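Berberine bridge enzyme-like 28 (Arabidopsis thaliana, PDB 5D79) is a secreted, berberine bridge enzyme-like FAD-linked oxidoreductase that takes part in the adaptation of the plant to salt stress. Local coordinates at residues 202-207 against 215-220; 224-229 against 505-510; 487-492 against 525-530. One frame throughout, in Å; residues are numbered along the deposited sequence.

How the contacts relate
The three contacts lie in a row, contact 2 between the others, contact 1 in the PCMH-type FAD-binding region and contact 3 in the berberine-like region. Contact 1 pairs strand 202-208 with strand 214-215 and helix 217-220; the next helix, 222-227, belongs to contact 2, centred about 13 Å from the centre of contact 1. Contact 2 reaches 276 residues ahead to helix 504-514, packing the C-terminal part on the PCMH-type region. Contact 3, its centre about 14 Å from that of contact 2, joins helix 488-500 to the C-terminal tail; the segments of contacts 2 and 3 alternate along the chain, and the Tyr489 hydroxyl is hydrogen-bonded to the Glu505 carboxylate.

Contact 1. Residues 202-207 against 215-220; sequences IIDALV and LDRQAM
A short antiparallel strand pair running into a capped helix joins 202-207 to 215-220 in the PCMH-type FAD-binding region. Val207 and Leu215 form a hydrogen-bonded pair: Val207 N donates to Leu215 O at 2.9 Å, and Leu215 N returns a bond to Val207 O at 2.7 Å, both in the carbonyl planes. One residue on, Asp216 CA makes a CA-H...O contact with Ala205 O.

Among apolar groups, Met220, bent at chi3, brings CE to 3.7 Å from Val207 CG1.

Side-chain hydrogen bonds complete the join. Asp216 is the N-cap of helix 217-220, its OD1 accepting from Ala219 N. Asp204, with CG anti to the backbone N (chi1 -163°), offers OD1 to two amides: Arg217 N comes from above the carboxylate plane at 2.8 Å, whereas Ala205 N is received on the anti lone pair of Asp204 OD1. The carboxylate thus ties the strand to the first turn of the helix. Asp204 OD2 and Asp216 OD2 lie 4.5 Å apart, a closeness that would probably raise the proton affinity of one of them; a water donates to both, weakly to Asp216, and accepts from Gln218 N.

The last polar group is Arg217, whose extended chain crosses Asp204 obliquely and whose NH2 is salt-bridged to Glu222. Arg217 NH1 donates to Ile203 O at 3.0 Å, the oxygen in the guanidinium plane but the donor 46° out of the carbonyl plane.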
# COMPACT_ATOMS: atom_id res chain seq x y z
N ILE A 202 8.35 5.52 11.72
CA ILE A 202 9.47 6.13 11.02
C ILE A 202 9.94 7.36 11.78
O ILE A 202 9.14 8.22 12.14
CB ILE A 202 9.06 6.48 9.59
CG1 ILE A 202 8.85 5.18 8.80
CG2 ILE A 202 10.10 7.40 8.95
CD1 ILE A 202 7.99 5.30 7.58
N ILE A 203 11.24 7.43 12.04
CA ILE A 203 11.76 8.42 12.97
C ILE A 203 12.68 9.47 12.33
O ILE A 203 13.08 10.43 12.98
CB ILE A 203 12.51 7.72 14.11
CG1 ILE A 203 13.53 6.74 13.55
CG2 ILE A 203 11.54 6.98 15.02
CD1 ILE A 203 14.45 6.15 14.60
N ASP A 204 13.02 9.28 11.06
CA ASP A 204 13.81 10.24 10.28
C ASP A 204 13.70 9.81 8.82
O ASP A 204 13.24 8.70 8.54
CB ASP A 204 15.28 10.30 10.73
CG ASP A 204 16.02 11.56 10.24
OD1 ASP A 204 15.64 12.14 9.20
OD2 ASP A 204 17.01 11.96 10.88
N ALA A 205 14.11 10.66 7.89
CA ALA A 205 13.99 10.36 6.48
C ALA A 205 14.82 11.31 5.68
O ALA A 205 15.16 12.38 6.15
CB ALA A 205 12.53 10.44 6.04
N LEU A 206 15.16 10.92 4.46
CA LEU A 206 15.82 11.81 3.53
C LEU A 206 14.89 12.07 2.36
O LEU A 206 14.34 11.13 1.79
CB LEU A 206 17.14 11.22 3.02
CG LEU A 206 18.23 10.86 4.03
CD1 LEU A 206 19.35 10.11 3.33
CD2 LEU A 206 18.75 12.10 4.70
N VAL A 207 14.69 13.34 2.02
CA VAL A 207 13.86 13.67 0.87
C VAL A 207 14.54 14.75 -0.01
O VAL A 207 15.20 15.66 0.49
CB VAL A 207 12.44 14.13 1.33
CG1 VAL A 207 12.52 15.38 2.19
CG2 VAL A 207 11.50 14.35 0.15
N LEU A 215 17.09 16.72 2.18
CA LEU A 215 16.69 17.14 3.52
C LEU A 215 16.43 15.96 4.45
O LEU A 215 15.68 15.04 4.11
CB LEU A 215 15.44 18.01 3.42
CG LEU A 215 15.55 19.27 2.56
CD1 LEU A 215 14.20 19.69 2.02
CD2 LEU A 215 16.16 20.39 3.38
N ASP A 216 17.05 15.97 5.63
CA ASP A 216 16.71 14.98 6.65
C ASP A 216 15.62 15.58 7.55
O ASP A 216 15.19 16.72 7.33
CB ASP A 216 17.95 14.52 7.44
CG ASP A 216 18.57 15.62 8.29
OD1 ASP A 216 18.21 16.80 8.12
OD2 ASP A 216 19.46 15.30 9.12
N ARG A 217 15.14 14.81 8.52
CA ARG A 217 13.99 15.23 9.33
C ARG A 217 14.25 16.60 9.96
O ARG A 217 13.38 17.47 10.00
CB ARG A 217 13.67 14.19 10.40
CG ARG A 217 12.62 14.65 11.38
CD ARG A 217 12.34 13.64 12.46
NE ARG A 217 11.15 14.05 13.18
CZ ARG A 217 10.52 13.30 14.08
NH1 ARG A 217 10.97 12.10 14.38
NH2 ARG A 217 9.44 13.76 14.67
N GLN A 218 15.48 16.77 10.43
CA GLN A 218 15.94 18.00 11.02
C GLN A 218 15.88 19.15 10.02
O GLN A 218 15.42 20.25 10.34
CB GLN A 218 17.36 17.81 11.54
CG GLN A 218 17.96 18.97 12.32
CD GLN A 218 19.41 18.67 12.74
OE1 GLN A 218 20.10 17.86 12.11
NE2 GLN A 218 19.86 19.33 13.80
N ALA A 219 16.32 18.90 8.79
CA ALA A 219 16.43 19.96 7.78
C ALA A 219 15.10 20.26 7.10
O ALA A 219 14.86 21.40 6.70
CB ALA A 219 17.47 19.59 6.73
N MET A 220 14.23 19.26 6.99
CA MET A 220 12.98 19.43 6.27
C MET A 220 11.89 20.07 7.12
O MET A 220 11.00 20.72 6.59
CB MET A 220 12.48 18.08 5.74
CG MET A 220 11.79 17.23 6.79
SD MET A 220 11.23 15.68 6.10
CE MET A 220 12.80 14.85 5.83
O HOH W 1 17.15 14.57 11.54

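Contact 2. Residues 224-229 against 505-510; sequences YFWAIR and ERLVRV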
# COMPACT_ATOMS: atom_id res chain seq x y z
N TYR A 224 6.93 18.94 7.01
CA TYR A 224 7.37 18.13 5.89
C TYR A 224 7.43 16.66 6.33
O TYR A 224 6.91 15.78 5.64
CB TYR A 224 8.74 18.62 5.40
CG TYR A 224 9.03 18.42 3.91
CD1 TYR A 224 8.49 17.34 3.19
CD2 TYR A 224 9.86 19.30 3.24
CE1 TYR A 224 8.78 17.17 1.85
CE2 TYR A 224 10.15 19.14 1.90
CZ TYR A 224 9.62 18.08 1.21
OH TYR A 224 9.94 17.96 -0.13
N PHE A 225 8.07 16.42 7.48
CA PHE A 225 8.23 15.06 8.02
C PHE A 225 6.89 14.37 8.27
O PHE A 225 6.76 13.15 8.21
CB PHE A 225 9.04 15.10 9.33
CG PHE A 225 9.40 13.73 9.84
CD1 PHE A 225 10.32 12.95 9.15
CD2 PHE A 225 8.82 13.23 10.99
CE1 PHE A 225 10.64 11.68 9.61
CE2 PHE A 225 9.15 11.97 11.45
CZ PHE A 225 10.06 11.19 10.76
N TRP A 226 5.88 15.17 8.56
CA TRP A 226 4.56 14.65 8.83
C TRP A 226 3.92 14.23 7.50
O TRP A 226 3.43 13.10 7.36
CB TRP A 226 3.74 15.71 9.58
CG TRP A 226 2.30 15.41 9.82
CD1 TRP A 226 1.76 14.77 10.89
CD2 TRP A 226 1.20 15.79 8.98
NE1 TRP A 226 0.39 14.71 10.76
CE2 TRP A 226 0.02 15.33 9.59
CE3 TRP A 226 1.10 16.47 7.76
CZ2 TRP A 226 -1.24 15.53 9.03
CZ3 TRP A 226 -0.15 16.66 7.21
CH2 TRP A 226 -1.30 16.20 7.84
N ALA A 227 3.97 15.13 6.52
CA ALA A 227 3.28 14.93 5.25
C ALA A 227 3.75 13.69 4.50
O ALA A 227 2.94 13.00 3.89
CB ALA A 227 3.44 16.16 4.38
N ILE A 228 5.04 13.40 4.56
CA ILE A 228 5.58 12.27 3.81
C ILE A 228 5.21 10.93 4.46
O ILE A 228 5.33 9.88 3.82
CB ILE A 228 7.13 12.35 3.66
CG1 ILE A 228 7.83 12.41 5.02
CG2 ILE A 228 7.52 13.55 2.83
CD1 ILE A 228 9.34 12.38 4.93
N ARG A 229 4.75 10.96 5.70
CA ARG A 229 4.42 9.72 6.40
C ARG A 229 2.93 9.39 6.35
O ARG A 229 2.30 9.18 7.40
CB ARG A 229 4.88 9.78 7.86
CG ARG A 229 6.39 9.73 8.03
CD ARG A 229 6.76 9.83 9.50
NE ARG A 229 6.45 11.15 10.04
CZ ARG A 229 5.94 11.38 11.24
NH1 ARG A 229 5.68 10.37 12.06
NH2 ARG A 229 5.70 12.62 11.63
N GLU A 505 -6.51 19.67 4.98
CA GLU A 505 -6.13 21.08 4.99
C GLU A 505 -4.67 21.26 5.37
O GLU A 505 -3.96 22.02 4.72
CB GLU A 505 -7.03 21.88 5.93
CG GLU A 505 -8.46 22.02 5.42
CD GLU A 505 -8.57 22.68 4.03
OE1 GLU A 505 -7.74 23.56 3.69
OE2 GLU A 505 -9.51 22.32 3.29
N ARG A 506 -4.21 20.55 6.40
CA ARG A 506 -2.79 20.62 6.78
C ARG A 506 -1.86 20.20 5.63
O ARG A 506 -0.89 20.89 5.34
CB ARG A 506 -2.50 19.78 8.02
CG ARG A 506 -1.04 19.90 8.45
CD ARG A 506 -0.70 19.17 9.74
NE ARG A 506 0.70 19.43 10.09
CZ ARG A 506 1.36 18.83 11.07
NH1 ARG A 506 0.76 17.92 11.83
NH2 ARG A 506 2.62 19.14 11.30
N LEU A 507 -2.17 19.07 5.00
CA LEU A 507 -1.39 18.57 3.87
C LEU A 507 -1.24 19.64 2.79
O LEU A 507 -0.15 19.82 2.23
CB LEU A 507 -2.06 17.32 3.28
CG LEU A 507 -1.87 16.03 4.08
CD1 LEU A 507 -2.94 15.02 3.72
CD2 LEU A 507 -0.48 15.47 3.83
N VAL A 508 -2.33 20.36 2.52
CA VAL A 508 -2.36 21.45 1.54
C VAL A 508 -1.48 22.62 1.99
O VAL A 508 -0.78 23.23 1.18
CB VAL A 508 -3.81 21.94 1.28
CG1 VAL A 508 -3.83 23.38 0.79
CG2 VAL A 508 -4.50 21.03 0.28
N ARG A 509 -1.52 22.92 3.29
CA ARG A 509 -0.63 23.95 3.83
C ARG A 509 0.83 23.52 3.67
O ARG A 509 1.66 24.27 3.15
CB ARG A 509 -0.96 24.24 5.30
CG ARG A 509 -2.38 24.73 5.57
CD ARG A 509 -2.81 25.86 4.64
NE ARG A 509 -4.00 26.56 5.14
CZ ARG A 509 -5.25 26.25 4.80
NH1 ARG A 509 -5.49 25.25 3.97
NH2 ARG A 509 -6.26 26.95 5.31
N VAL A 510 1.13 22.30 4.10
CA VAL A 510 2.49 21.78 3.97
C VAL A 510 2.90 21.77 2.50
O VAL A 510 3.98 22.24 2.14
CB VAL A 510 2.64 20.36 4.59
CG1 VAL A 510 4.04 19.83 4.36
CG2 VAL A 510 2.32 20.39 6.07
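One face of the Trp226 indole carries the guanidinium of Arg506, the two planes 17° apart and their centres separated by 3.8 Å. Arg506 CZ stands 15° off the normal of the five-membered ring, a cation-pi geometry, while Arg506 CD sits over the six-membered ring at 3.5 Å from its centroid as a CH-pi contact. Both side chains leave their backbones with CG anti to N, and the Arg506 chain is extended from CG to NE, so methylene groups and guanidinium lie along the same ring face. Arg506 NH1 and Trp226 NE1 are both donors and form no bond with each other; NE1 donates instead to Tyr413 O, and Arg506 NH2 is salt-bridged to Asp223, which, with the stack, helps hold the rotation of the guanidinium.

Leu507 CD2 approaches the indole obliquely, 3.6 Å from Trp226 CZ3, and also lies against the methyl of Ala227. That methyl meets Val510 CG1 at 3.7 Å. A leucine in place of Trp226 would probably lose the stacking surface for Arg506 and the bond to Tyr413, weakening the join between the helices.

This helix-helix packing, chiefly through Trp226 and Ala227, joins the PCMH-type FAD-binding region to the berberine-like C-terminal region. Around it, Phe225, leaving on the side away from 505-510, packs on Arg217 and Met220 of helix 217-220, Tyr224 touches Val207 of strand 202-208, and Phe500 of helix 488-500 lies against Leu507.

Contact 3. Residues 487-492 against 525-530; sequences TKYEEG and SIPLVN
Ser525 opens the tail with two water bridges. One water accepts from Ser525 OG at 2.6 Å, donates to Ile526 O and takes a weak bond from Lys488 NZ, whose stronger partner is Asp518; another donates both to Ser525 O and to Gly492 O. Ile526 turns its side chain the other way, against Val508 of helix 504-514.

Pro527 makes the closest backbone approach, its CA 5.0 Å from that of Tyr489. The pyrrolidine ring lies against the first turn of the helix, with Pro527 CB 3.5 Å from Lys488 O and Pro527 CG 3.6 Å from Tyr489 CA. Gly492 CA is 4.4 Å from Pro527 CG, and a CB modelled on this glycine would fall tightly against that carbon.

The end of the modelled chain runs in an extended, polyproline II-like conformation across the N-terminal turn of helix 488-500, within the berberine-like region, with Thr487 as the N-cap residue. Leu528 contributes its carbonyl: Leu528 O is 3.4 Å from Tyr489 CB and accepts a bond from a water that in turn accepts from Tyr489 N, so this first-turn amide is satisfied through solvent. Tyr489 itself has CG anti to the backbone N (chi1 169°), and its hydroxyl is hydrogen-bonded to Glu505 of helix 504-514. Val529 packs on Val508 and Arg509.

Asn530 turns back toward the helix, its amide plane 56° from the Tyr489 ring and its ND2 3.7 Å from Tyr489 CD2. It meets Thr487 tip to tip: Thr487 OG1 donates a weak hydrogen bond to Asn530 OD1 at 3.3 Å.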
# COMPACT_ATOMS: atom_id res chain seq x y z
N THR A 487 -10.03 26.12 -9.59
CA THR A 487 -8.69 25.90 -9.07
C THR A 487 -8.47 24.44 -8.74
O THR A 487 -9.42 23.68 -8.58
CB THR A 487 -8.44 26.74 -7.80
OG1 THR A 487 -9.53 26.56 -6.88
CG2 THR A 487 -8.31 28.23 -8.16
N LYS A 488 -7.21 24.06 -8.63
CA LYS A 488 -6.91 22.70 -8.25
C LYS A 488 -7.36 22.43 -6.83
O LYS A 488 -7.79 21.33 -6.52
CB LYS A 488 -5.42 22.41 -8.41
CG LYS A 488 -4.98 22.44 -9.85
CD LYS A 488 -3.57 21.92 -10.01
CE LYS A 488 -3.43 20.48 -9.55
NZ LYS A 488 -2.07 19.94 -9.85
N TYR A 489 -7.31 23.44 -5.97
CA TYR A 489 -7.71 23.25 -4.58
C TYR A 489 -9.15 22.75 -4.45
O TYR A 489 -9.42 21.83 -3.69
CB TYR A 489 -7.56 24.54 -3.75
CG TYR A 489 -8.21 24.43 -2.38
CD1 TYR A 489 -7.54 23.85 -1.31
CD2 TYR A 489 -9.51 24.90 -2.17
CE1 TYR A 489 -8.15 23.74 -0.06
CE2 TYR A 489 -10.12 24.79 -0.92
CZ TYR A 489 -9.43 24.21 0.12
OH TYR A 489 -10.04 24.10 1.35
N GLU A 490 -10.06 23.36 -5.19
CA GLU A 490 -11.47 23.00 -5.06
C GLU A 490 -11.74 21.65 -5.71
O GLU A 490 -12.59 20.89 -5.25
CB GLU A 490 -12.38 24.09 -5.66
CG GLU A 490 -12.28 25.46 -4.97
CD GLU A 490 -12.93 25.52 -3.57
OE1 GLU A 490 -13.48 24.50 -3.10
OE2 GLU A 490 -12.89 26.61 -2.95
N GLU A 491 -11.00 21.33 -6.77
CA GLU A 491 -11.21 20.05 -7.45
C GLU A 491 -10.56 18.91 -6.66
O GLU A 491 -11.12 17.82 -6.55
CB GLU A 491 -10.65 20.11 -8.87
CG GLU A 491 -11.31 19.12 -9.82
CD GLU A 491 -10.78 19.21 -11.24
OE1 GLU A 491 -9.79 19.94 -11.46
OE2 GLU A 491 -11.35 18.54 -12.13
N GLY A 492 -9.38 19.16 -6.12
CA GLY A 492 -8.64 18.15 -5.38
C GLY A 492 -9.20 17.88 -4.00
O GLY A 492 -8.95 16.83 -3.41
N SER A 525 -2.90 14.36 -6.86
CA SER A 525 -1.99 14.95 -5.88
C SER A 525 -2.65 16.05 -5.04
O SER A 525 -3.68 16.63 -5.43
CB SER A 525 -0.73 15.48 -6.58
OG SER A 525 -1.05 16.48 -7.53
N ILE A 526 -2.06 16.32 -3.88
CA ILE A 526 -2.53 17.36 -2.98
C ILE A 526 -2.34 18.71 -3.65
O ILE A 526 -1.26 19.00 -4.17
CB ILE A 526 -1.75 17.33 -1.64
CG1 ILE A 526 -1.92 15.98 -0.93
CG2 ILE A 526 -2.15 18.49 -0.73
CD1 ILE A 526 -3.34 15.67 -0.48
N PRO A 527 -3.41 19.55 -3.68
CA PRO A 527 -3.33 20.85 -4.35
C PRO A 527 -2.72 21.96 -3.50
O PRO A 527 -2.65 21.87 -2.27
CB PRO A 527 -4.80 21.16 -4.65
CG PRO A 527 -5.51 20.58 -3.46
CD PRO A 527 -4.77 19.29 -3.17
N LEU A 528 -2.26 23.00 -4.17
CA LEU A 528 -1.85 24.21 -3.49
C LEU A 528 -3.07 24.95 -2.95
O LEU A 528 -4.17 24.83 -3.49
CB LEU A 528 -1.05 25.12 -4.42
CG LEU A 528 0.32 24.72 -4.95
CD1 LEU A 528 0.67 25.67 -6.08
CD2 LEU A 528 1.38 24.79 -3.88
N VAL A 529 -2.85 25.74 -1.91
CA VAL A 529 -3.89 26.53 -1.28
C VAL A 529 -4.39 27.68 -2.17
O VAL A 529 -3.70 28.11 -3.11
CB VAL A 529 -3.38 27.08 0.08
CG1 VAL A 529 -2.63 28.38 -0.13
CG2 VAL A 529 -4.52 27.24 1.08
N ASN A 530 -5.60 28.17 -1.88
CA ASN A 530 -6.17 29.32 -2.59
C ASN A 530 -5.67 30.65 -2.01
O ASN A 530 -4.94 31.39 -2.68
CB ASN A 530 -7.71 29.28 -2.53
CG ASN A 530 -8.34 28.46 -3.66
OD1 ASN A 530 -7.65 27.97 -4.55
ND2 ASN A 530 -9.66 28.31 -3.61
O HOH W 2 -1.00 18.94 -6.84
O HOH W 3 -5.19 25.46 -5.91
O HOH W 4 -6.04 16.07 -3.40